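Local coordinates for ribonucleoside-diphosphate reductase (Pseudomonas aeruginosa, PDB 5IM3), which is an allosterically regulated enzyme that binds dATP and probably reduces ribonucleoside diphosphates to deoxyribonucleotides, the precursors of DNA, at residues 564-567 with 568-572; 583-586 with 587-591; 861-864 with 865-868. All blocks are in the same frame, centred on the assembly; numbering follows the deposited sequence.

Contact 1 of 3, residues 564-567 with 568-572; sequences TFKD and PCNLR
Lys-566 and Asn-570 meet one helical turn apart, and the side-chain amide of the second binds the backbone of the first. Among the polar contacts, the bond from Asn-570 ND2 to Lys-566 O is 3.0 Å long and fairly straight, with 161° at the hydrogen. The acceptor lies close to the amide plane of Asn-570, whereas the amide nitrogen stands above the carbonyl plane of Lys-566 and not on a lone pair. Lys-566 O also receives Asn-570 N, but weakly, at 3.2 Å. A side-chain donor therefore reinforces this carbonyl in the first turn of a short helix. Next along, Asp-567 O takes a nearly linear backbone bond from Leu-571 N at 2.8 Å, and a second, weak one from Asn-570 N.

The one apolar side-chain pair joins Phe-565 and Pro-568. Phe-565, at the N-cap position, lays its CB against CG of the Pro-568 ring at 3.6 Å; its own ring departs from there, CG being anti to the carbonyl carbon (chi1 -60°). Two further close approaches accompany it: Cys-569 SG lies 3.2 Å from Phe-565 O, and the extended chain of Lys-566 crosses the Asn-570 amide, CG coming to 3.8 Å from ND2.

Charged and polar ends reach into the surroundings: Lys-566 NZ forms a salt bridge with Glu-455, Asp-567 accepts from the backbone N of Asp-489 and Gly-517, and Asn-570 OD1 accepts from Val-581 N. Strand 562-565 pairs in parallel with strand 482-487. The strand-to-helix junction touches Trp-486 of that strand through Lys-566, Cys-569 and Asn-570, and Leu-731 of helix 724-735 through Pro-568 and Leu-571.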
ATOM      1  N   THR A 564      10.606  29.244 -11.725  1.00 47.88           N
ATOM      2  CA  THR A 564      10.897  30.660 -11.919  1.00 47.53           C
ATOM      3  C   THR A 564      10.059  31.173 -13.081  1.00 46.65           C
ATOM      4  O   THR A 564       9.711  30.415 -13.991  1.00 47.30           O
ATOM      5  CB  THR A 564      12.392  30.908 -12.191  1.00 43.36           C
ATOM      6  OG1 THR A 564      12.747  30.364 -13.465  1.00 43.14           O
ATOM      7  CG2 THR A 564      13.259  30.269 -11.104  1.00 40.46           C
ATOM      8  N   PHE A 565       9.742  32.466 -13.052  1.00 42.94           N
ATOM      9  CA  PHE A 565       8.746  33.043 -13.951  1.00 44.55           C
ATOM     10  C   PHE A 565       9.400  34.035 -14.906  1.00 43.27           C
ATOM     11  O   PHE A 565       9.932  35.068 -14.482  1.00 39.13           O
ATOM     12  CB  PHE A 565       7.624  33.688 -13.142  1.00 44.81           C
ATOM     13  CG  PHE A 565       6.908  32.712 -12.260  1.00 48.93           C
ATOM     14  CD1 PHE A 565       6.117  31.720 -12.814  1.00 48.81           C
ATOM     15  CD2 PHE A 565       7.055  32.758 -10.885  1.00 50.50           C
ATOM     16  CE1 PHE A 565       5.467  30.804 -12.012  1.00 50.62           C
ATOM     17  CE2 PHE A 565       6.406  31.842 -10.077  1.00 51.58           C
ATOM     18  CZ  PHE A 565       5.614  30.864 -10.643  1.00 50.94           C
ATOM     19  N   LYS A 566       9.316  33.725 -16.200  1.00 43.59           N
ATOM     20  CA  LYS A 566      10.084  34.432 -17.216  1.00 41.12           C
ATOM     21  C   LYS A 566       9.586  35.859 -17.420  1.00 42.41           C
ATOM     22  O   LYS A 566      10.389  36.783 -17.590  1.00 44.67           O
ATOM     23  CB  LYS A 566      10.020  33.636 -18.523  1.00 42.07           C
ATOM     24  CG  LYS A 566      10.304  34.411 -19.800  1.00 43.12           C
ATOM     25  CD  LYS A 566      10.055  33.536 -21.010  1.00 42.31           C
ATOM     26  CE  LYS A 566      10.305  34.289 -22.300  1.00 44.62           C
ATOM     27  NZ  LYS A 566       9.713  33.578 -23.467  1.00 47.12           N
ATOM     28  N   ASP A 567       8.275  36.058 -17.417  1.00 45.50           N
ATOM     29  CA  ASP A 567       7.705  37.325 -17.857  1.00 48.94           C
ATOM     30  C   ASP A 567       7.863  38.441 -16.827  1.00 50.93           C
ATOM     31  O   ASP A 567       8.217  39.567 -17.206  1.00 53.36           O
ATOM     32  CB  ASP A 567       6.237  37.121 -18.232  1.00 51.03           C
ATOM     33  CG  ASP A 567       6.080  36.365 -19.544  1.00 52.31           C
ATOM     34  OD1 ASP A 567       6.854  36.640 -20.486  1.00 50.18           O
ATOM     35  OD2 ASP A 567       5.197  35.487 -19.633  1.00 53.77           O
ATOM     36  N   PRO A 568       7.615  38.206 -15.534  1.00 49.94           N
ATOM     37  CA  PRO A 568       7.936  39.259 -14.555  1.00 52.35           C
ATOM     38  C   PRO A 568       9.420  39.597 -14.509  1.00 50.72           C
ATOM     39  O   PRO A 568       9.770  40.762 -14.288  1.00 52.38           O
ATOM     40  CB  PRO A 568       7.431  38.682 -13.221  1.00 51.20           C
ATOM     41  CG  PRO A 568       7.220  37.233 -13.458  1.00 52.64           C
ATOM     42  CD  PRO A 568       6.884  37.089 -14.910  1.00 51.55           C
ATOM     43  N   CYS A 569      10.305  38.618 -14.727  1.00 48.60           N
ATOM     44  CA  CYS A 569      11.734  38.917 -14.776  1.00 49.34           C
ATOM     45  C   CYS A 569      12.081  39.837 -15.940  1.00 47.54           C
ATOM     46  O   CYS A 569      13.027  40.624 -15.844  1.00 46.59           O
ATOM     47  CB  CYS A 569      12.550  37.628 -14.887  1.00 49.12           C
ATOM     48  SG  CYS A 569      12.525  36.575 -13.426  1.00 49.81           S
ATOM     49  N   ASN A 570      11.344  39.747 -17.047  1.00 44.20           N
ATOM     50  CA  ASN A 570      11.664  40.541 -18.228  1.00 46.53           C
ATOM     51  C   ASN A 570      10.901  41.858 -18.268  1.00 45.31           C
ATOM     52  O   ASN A 570      11.484  42.898 -18.590  1.00 44.49           O
ATOM     53  CB  ASN A 570      11.374  39.743 -19.505  1.00 45.34           C
ATOM     54  CG  ASN A 570      12.538  38.870 -19.924  1.00 45.13           C
ATOM     55  OD1 ASN A 570      13.495  39.345 -20.533  1.00 44.79           O
ATOM     56  ND2 ASN A 570      12.461  37.583 -19.605  1.00 48.02           N
ATOM     57  N   LEU A 571       9.605  41.831 -17.949  1.00 47.10           N
ATOM     58  CA  LEU A 571       8.803  43.047 -17.995  1.00 48.94           C
ATOM     59  C   LEU A 571       9.257  44.066 -16.959  1.00 48.79           C
ATOM     60  O   LEU A 571       9.077  45.272 -17.160  1.00 49.39           O
ATOM     61  CB  LEU A 571       7.327  42.705 -17.787  1.00 50.97           C
ATOM     62  CG  LEU A 571       6.657  41.983 -18.958  1.00 49.89           C
ATOM     63  CD1 LEU A 571       5.331  41.381 -18.538  1.00 50.75           C
ATOM     64  CD2 LEU A 571       6.458  42.944 -20.116  1.00 52.25           C
ATOM     65  N   ARG A 572       9.848  43.610 -15.858  1.00 49.68           N
ATOM     66  CA  ARG A 572      10.311  44.500 -14.804  1.00 53.45           C
ATOM     67  C   ARG A 572      11.815  44.728 -14.845  1.00 54.47           C
ATOM     68  O   ARG A 572      12.339  45.473 -14.010  1.00 50.86           O
ATOM     69  CB  ARG A 572       9.910  43.945 -13.435  1.00 53.36           C
ATOM     70  CG  ARG A 572       8.419  43.672 -13.301  1.00 55.36           C
ATOM     71  CD  ARG A 572       8.033  43.379 -11.860  1.00 56.46           C
ATOM     72  NE  ARG A 572       8.401  44.472 -10.970  1.00 57.91           N
ATOM     73  CZ  ARG A 572       8.363  44.409  -9.644  1.00 59.63           C
ATOM     74  NH1 ARG A 572       7.970  43.295  -9.044  1.00 59.24           N
ATOM     75  NH2 ARG A 572       8.719  45.463  -8.919  1.00 59.79           N
TER

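Contact 2 of 3, residues 583-586 with 587-591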
ATOM      1  N   SER A 583      17.351  33.663 -18.162  1.00 43.15           N
ATOM      2  CA  SER A 583      17.135  32.774 -17.028  1.00 41.86           C
ATOM      3  C   SER A 583      17.517  33.541 -15.768  1.00 43.65           C
ATOM      4  O   SER A 583      17.894  34.716 -15.820  1.00 44.37           O
ATOM      5  CB  SER A 583      17.946  31.485 -17.155  1.00 40.09           C
ATOM      6  OG  SER A 583      19.314  31.693 -16.847  1.00 41.47           O
ATOM      7  N   SER A 584      17.410  32.866 -14.633  1.00 45.60           N
ATOM      8  CA  SER A 584      17.961  33.369 -13.389  1.00 43.64           C
ATOM      9  C   SER A 584      19.283  32.643 -13.126  1.00 41.45           C
ATOM     10  O   SER A 584      19.848  32.015 -14.028  1.00 43.21           O
ATOM     11  CB  SER A 584      16.930  33.200 -12.272  1.00 45.85           C
ATOM     12  OG  SER A 584      17.347  33.877 -11.102  1.00 45.95           O
ATOM     13  N   ASN A 585      19.786  32.717 -11.904  1.00 40.74           N
ATOM     14  CA  ASN A 585      21.104  32.188 -11.600  1.00 38.43           C
ATOM     15  C   ASN A 585      20.983  30.914 -10.768  1.00 37.20           C
ATOM     16  O   ASN A 585      19.892  30.354 -10.592  1.00 37.73           O
ATOM     17  CB  ASN A 585      21.946  33.247 -10.888  1.00 38.16           C
ATOM     18  CG  ASN A 585      21.452  33.536  -9.485  1.00 40.21           C
ATOM     19  OD1 ASN A 585      20.255  33.724  -9.263  1.00 38.74           O
ATOM     20  ND2 ASN A 585      22.372  33.555  -8.526  1.00 41.90           N
ATOM     21  N   LEU A 586      22.127  30.452 -10.260  1.00 36.16           N
ATOM     22  CA  LEU A 586      22.162  29.240  -9.451  1.00 40.81           C
ATOM     23  C   LEU A 586      21.205  29.320  -8.263  1.00 43.43           C
ATOM     24  O   LEU A 586      20.598  28.314  -7.879  1.00 44.37           O
ATOM     25  CB  LEU A 586      23.593  28.989  -8.970  1.00 39.77           C
ATOM     26  CG  LEU A 586      23.814  27.802  -8.029  1.00 44.91           C
ATOM     27  CD1 LEU A 586      23.406  26.486  -8.687  1.00 45.03           C
ATOM     28  CD2 LEU A 586      25.268  27.745  -7.587  1.00 44.41           C
ATOM     29  N   CYS A 587      21.058  30.505  -7.669  1.00 42.62           N
ATOM     30  CA  CYS A 587      20.284  30.672  -6.445  1.00 44.75           C
ATOM     31  C   CYS A 587      18.958  31.394  -6.664  1.00 43.00           C
ATOM     32  O   CYS A 587      18.223  31.615  -5.697  1.00 41.14           O
ATOM     33  CB  CYS A 587      21.130  31.411  -5.402  1.00 47.53           C
ATOM     34  SG  CYS A 587      22.669  30.541  -4.997  1.00 49.70           S
ATOM     35  N   THR A 588      18.644  31.774  -7.904  1.00 41.42           N
ATOM     36  CA  THR A 588      17.309  32.215  -8.324  1.00 40.69           C
ATOM     37  C   THR A 588      16.912  33.570  -7.743  1.00 40.28           C
ATOM     38  O   THR A 588      15.737  33.799  -7.465  1.00 45.06           O
ATOM     39  CB  THR A 588      16.235  31.171  -7.984  1.00 40.55           C
ATOM     40  OG1 THR A 588      15.945  31.198  -6.580  1.00 42.76           O
ATOM     41  CG2 THR A 588      16.694  29.776  -8.395  1.00 40.09           C
ATOM     42  N   GLU A 589      17.863  34.493  -7.574  1.00 43.71           N
ATOM     43  CA  GLU A 589      17.547  35.857  -7.168  1.00 45.82           C
ATOM     44  C   GLU A 589      18.054  36.908  -8.148  1.00 47.09           C
ATOM     45  O   GLU A 589      17.796  38.100  -7.940  1.00 46.83           O
ATOM     46  CB  GLU A 589      18.112  36.154  -5.769  1.00 48.47           C
ATOM     47  CG  GLU A 589      19.590  36.575  -5.715  1.00 49.77           C
ATOM     48  CD  GLU A 589      20.547  35.425  -5.945  1.00 50.41           C
ATOM     49  OE1 GLU A 589      20.085  34.307  -6.259  1.00 50.59           O
ATOM     50  OE2 GLU A 589      21.767  35.641  -5.802  1.00 51.84           O
ATOM     51  N   ILE A 590      18.757  36.509  -9.204  1.00 44.36           N
ATOM     52  CA  ILE A 590      19.385  37.432 -10.142  1.00 46.32           C
ATOM     53  C   ILE A 590      18.625  37.389 -11.460  1.00 46.62           C
ATOM     54  O   ILE A 590      18.237  36.313 -11.929  1.00 45.95           O
ATOM     55  CB  ILE A 590      20.870  37.072 -10.347  1.00 44.85           C
ATOM     56  CG1 ILE A 590      21.605  37.081  -9.001  1.00 44.14           C
ATOM     57  CG2 ILE A 590      21.527  38.024 -11.331  1.00 44.88           C
ATOM     58  CD1 ILE A 590      21.590  38.426  -8.285  1.00 44.66           C
ATOM     59  N   THR A 591      18.418  38.571 -12.065  1.00 45.74           N
ATOM     60  CA  THR A 591      17.697  38.684 -13.338  1.00 49.18           C
ATOM     61  C   THR A 591      18.453  39.694 -14.207  1.00 48.69           C
ATOM     62  O   THR A 591      18.110  40.876 -14.262  1.00 48.34           O
ATOM     63  CB  THR A 591      16.236  39.094 -13.135  1.00 50.42           C
ATOM     64  OG1 THR A 591      16.173  40.327 -12.408  1.00 52.27           O
ATOM     65  CG2 THR A 591      15.472  38.024 -12.373  1.00 50.47           C
TER
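Asn-585 OD1 accepts two sound backbone bonds from the chain that curls round it. Glu-589 N approaches at 3.0 Å in the carbonyl plane of the amide, while Ile-590 N comes in at 3.2 Å from above that plane, 53° out of it. Thr-588 N adds a weak bond to the same oxygen. Three successive N-H groups thus converge on one side-chain oxygen, which ties the turn to a single residue and fixes the rotation of the amide.

The torsion of Asn-585 explains the reach: CG sits between its own backbone N and carbonyl carbon (chi1 69°), which swings the amide into the concave side of the loop. From there ND2 makes long, weak bonds to both carboxylate oxygens of Glu-589, 3.3 Å to OE1 and 3.5 Å to OE2, with the amide and carboxylate planes 67° apart. CG1 of Ile-590 comes to 3.6 Å from CG of Asn-585, the two side chains crossing at a slant, so an aliphatic branch packs on the amide carbon.

A second clasp closes the loop's open end. Ser-584 OG donates to Ile-590 O at 2.7 Å, and Ser-584 CA adds a CH···O contact to the same oxygen.

Around the turn, Asn-585 touches Cys-373 and Ile-590 touches Cys-602, the two cysteines of a known disulfide. An Asn-x-Cys-x-Glu sequence on a loop set inside the ten-stranded barrel is consistent with the finger loop of ribonucleotide reductases, whose cysteine carries the thiyl radical in relatives.

Contact 3 of 3, residues 861-864 with 865-868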
ATOM      1  N   GLU A 861       3.375  36.015   0.747  1.00 63.38           N
ATOM      2  CA  GLU A 861       2.871  37.384   0.757  1.00 67.13           C
ATOM      3  C   GLU A 861       3.955  38.371   1.168  1.00 65.30           C
ATOM      4  O   GLU A 861       4.031  39.482   0.631  1.00 66.06           O
ATOM      5  CB  GLU A 861       1.668  37.498   1.692  1.00 73.34           C
ATOM      6  CG  GLU A 861       0.325  37.379   0.992  1.00 78.06           C
ATOM      7  CD  GLU A 861       0.061  38.534   0.045  1.00 81.96           C
ATOM      8  OE1 GLU A 861       0.755  39.568   0.158  1.00 82.26           O
ATOM      9  OE2 GLU A 861      -0.835  38.404  -0.816  1.00 85.35           O
ATOM     10  N   ALA A 862       4.797  37.985   2.128  1.00 57.20           N
ATOM     11  CA  ALA A 862       5.911  38.840   2.520  1.00 55.81           C
ATOM     12  C   ALA A 862       6.873  39.037   1.358  1.00 55.40           C
ATOM     13  O   ALA A 862       7.289  40.163   1.060  1.00 56.86           O
ATOM     14  CB  ALA A 862       6.636  38.234   3.720  1.00 55.01           C
ATOM     15  N   ALA A 863       7.239  37.943   0.685  1.00 54.52           N
ATOM     16  CA  ALA A 863       8.124  38.048  -0.467  1.00 51.50           C
ATOM     17  C   ALA A 863       7.479  38.869  -1.575  1.00 52.08           C
ATOM     18  O   ALA A 863       8.160  39.633  -2.268  1.00 53.77           O
ATOM     19  CB  ALA A 863       8.494  36.655  -0.969  1.00 49.97           C
ATOM     20  N   SER A 864       6.159  38.738  -1.744  1.00 50.87           N
ATOM     21  CA  SER A 864       5.461  39.502  -2.776  1.00 51.38           C
ATOM     22  C   SER A 864       5.628  41.002  -2.569  1.00 53.60           C
ATOM     23  O   SER A 864       5.824  41.752  -3.532  1.00 52.68           O
ATOM     24  CB  SER A 864       3.978  39.133  -2.791  1.00 49.91           C
ATOM     25  OG  SER A 864       3.266  39.939  -3.716  1.00 50.93           O
ATOM     26  N   ARG A 865       5.540  41.464  -1.322  1.00 55.75           N
ATOM     27  CA  ARG A 865       5.634  42.896  -1.072  1.00 60.36           C
ATOM     28  C   ARG A 865       7.073  43.388  -1.105  1.00 59.52           C
ATOM     29  O   ARG A 865       7.317  44.547  -1.460  1.00 60.55           O
ATOM     30  CB  ARG A 865       4.988  43.243   0.266  1.00 64.70           C
ATOM     31  CG  ARG A 865       3.479  43.336   0.183  1.00 67.03           C
ATOM     32  CD  ARG A 865       2.863  42.800   1.438  1.00 68.87           C
ATOM     33  NE  ARG A 865       1.406  42.794   1.398  1.00 72.93           N
ATOM     34  CZ  ARG A 865       0.640  43.821   1.748  1.00 75.58           C
ATOM     35  NH1 ARG A 865       1.186  44.961   2.151  1.00 75.77           N
ATOM     36  NH2 ARG A 865      -0.681  43.711   1.684  1.00 78.49           N
ATOM     37  N   ARG A 866       8.034  42.540  -0.739  1.00 60.39           N
ATOM     38  CA  ARG A 866       9.431  42.916  -0.912  1.00 61.61           C
ATOM     39  C   ARG A 866       9.768  43.059  -2.390  1.00 59.04           C
ATOM     40  O   ARG A 866      10.511  43.966  -2.780  1.00 58.74           O
ATOM     41  CB  ARG A 866      10.343  41.886  -0.245  1.00 60.18           C
ATOM     42  CG  ARG A 866      10.384  41.994   1.273  1.00 63.16           C
ATOM     43  CD  ARG A 866      11.428  41.064   1.870  1.00 62.14           C
ATOM     44  NE  ARG A 866      11.072  39.663   1.657  1.00 64.98           N
ATOM     45  CZ  ARG A 866      10.432  38.903   2.541  1.00 64.93           C
ATOM     46  NH1 ARG A 866      10.077  39.390   3.724  1.00 67.82           N
ATOM     47  NH2 ARG A 866      10.149  37.644   2.240  1.00 64.12           N
ATOM     48  N   GLN A 867       9.202  42.186  -3.228  1.00 56.00           N
ATOM     49  CA  GLN A 867       9.492  42.202  -4.656  1.00 55.83           C
ATOM     50  C   GLN A 867       8.975  43.457  -5.348  1.00 56.59           C
ATOM     51  O   GLN A 867       9.390  43.740  -6.476  1.00 57.61           O
ATOM     52  CB  GLN A 867       8.888  40.962  -5.322  1.00 54.53           C
ATOM     53  CG  GLN A 867       9.346  40.729  -6.758  1.00 54.05           C
ATOM     54  CD  GLN A 867      10.856  40.671  -6.889  1.00 52.70           C
ATOM     55  OE1 GLN A 867      11.486  39.688  -6.505  1.00 50.61           O
ATOM     56  NE2 GLN A 867      11.443  41.733  -7.431  1.00 54.35           N
ATOM     57  N   LYS A 868       8.081  44.214  -4.710  1.00 60.87           N
ATOM     58  CA  LYS A 868       7.597  45.443  -5.327  1.00 63.27           C
ATOM     59  C   LYS A 868       8.703  46.475  -5.451  1.00 61.99           C
ATOM     60  O   LYS A 868       8.649  47.341  -6.331  1.00 62.43           O
ATOM     61  CB  LYS A 868       6.458  46.038  -4.513  1.00 64.28           C
ATOM     62  CG  LYS A 868       5.420  45.040  -4.071  1.00 64.45           C
ATOM     63  CD  LYS A 868       4.248  45.730  -3.391  1.00 67.01           C
ATOM     64  CE  LYS A 868       4.684  46.626  -2.236  1.00 69.50           C
ATOM     65  NZ  LYS A 868       3.533  47.335  -1.621  1.00 73.65           N
TER
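Arg-865 meets Glu-861 one turn back along the helix, through both backbone and side chain. Its N donates to Glu-861 O at 3.2 Å, and its guanidinium offers NE to Glu-861 OE1 at 3.5 Å, a salt bridge of rather long reach. The carboxylate oxygen lies at the edge of the guanidinium, in its plane, although the two flat groups are turned 60° against each other. On its other oxygen, Glu-861 has a second salt bridge, to Arg-898, which would help hold the carboxylate in place.

Arg-866 follows a different course. While its N binds Ala-862 O at 3.1 Å, the side chain bends at chi3 (-66°) and folds back over the preceding turn. The guanidinium face then lies above that same Ala-862 O, 3.7 Å from the plane and over its centre, with NH1 against Ala-862 CB at 3.6 Å. The small side chains of Ala-862 and Ala-863 let the flat group come this near the backbone. Away from the helix it makes a cation-pi contact with Phe-665, and NE donates to Gln-874.

Gln-867 continues the pattern with N on Ala-863 O at 2.9 Å; its CB touches that oxygen too, and its amide nitrogen reaches Gln-872 O. At Lys-868 the contact is no more than CG against Ser-864 O at 3.4 Å, the amine going on to salt bridges with Asp-686 and Asp-743.

Here the later part of helix 856-866 combines i to i+4 backbone bonds with an i to i+4 Glu-Arg ion pair, a standard helical pairing, and packs against helix 679-707 within the barrel domain of the reductase.

In the fold
All three contacts are largely buried and belong to the barrel domain, yet each suits its place. Contact 1 joins a barrel strand to a helix, and contact 3 runs along helix 856-866; both rest on carbonyls of successive residues within one helical turn, with charged ends paired to neighbouring parts of the barrel domain. Contact 2 has no regular structure and instead hangs a loop on a side-chain amide, nearer the centre of the chain. Contacts 1 and 2 meet where Cys-569 SG packs on Thr-591 CG2, 3.4 Å away. Arg-572 NH1 probably hydrogen-bonds Gln-867 O, linking contacts 1 and 3, whereas contacts 2 and 3 stay about 7 Å apart at their nearest atoms.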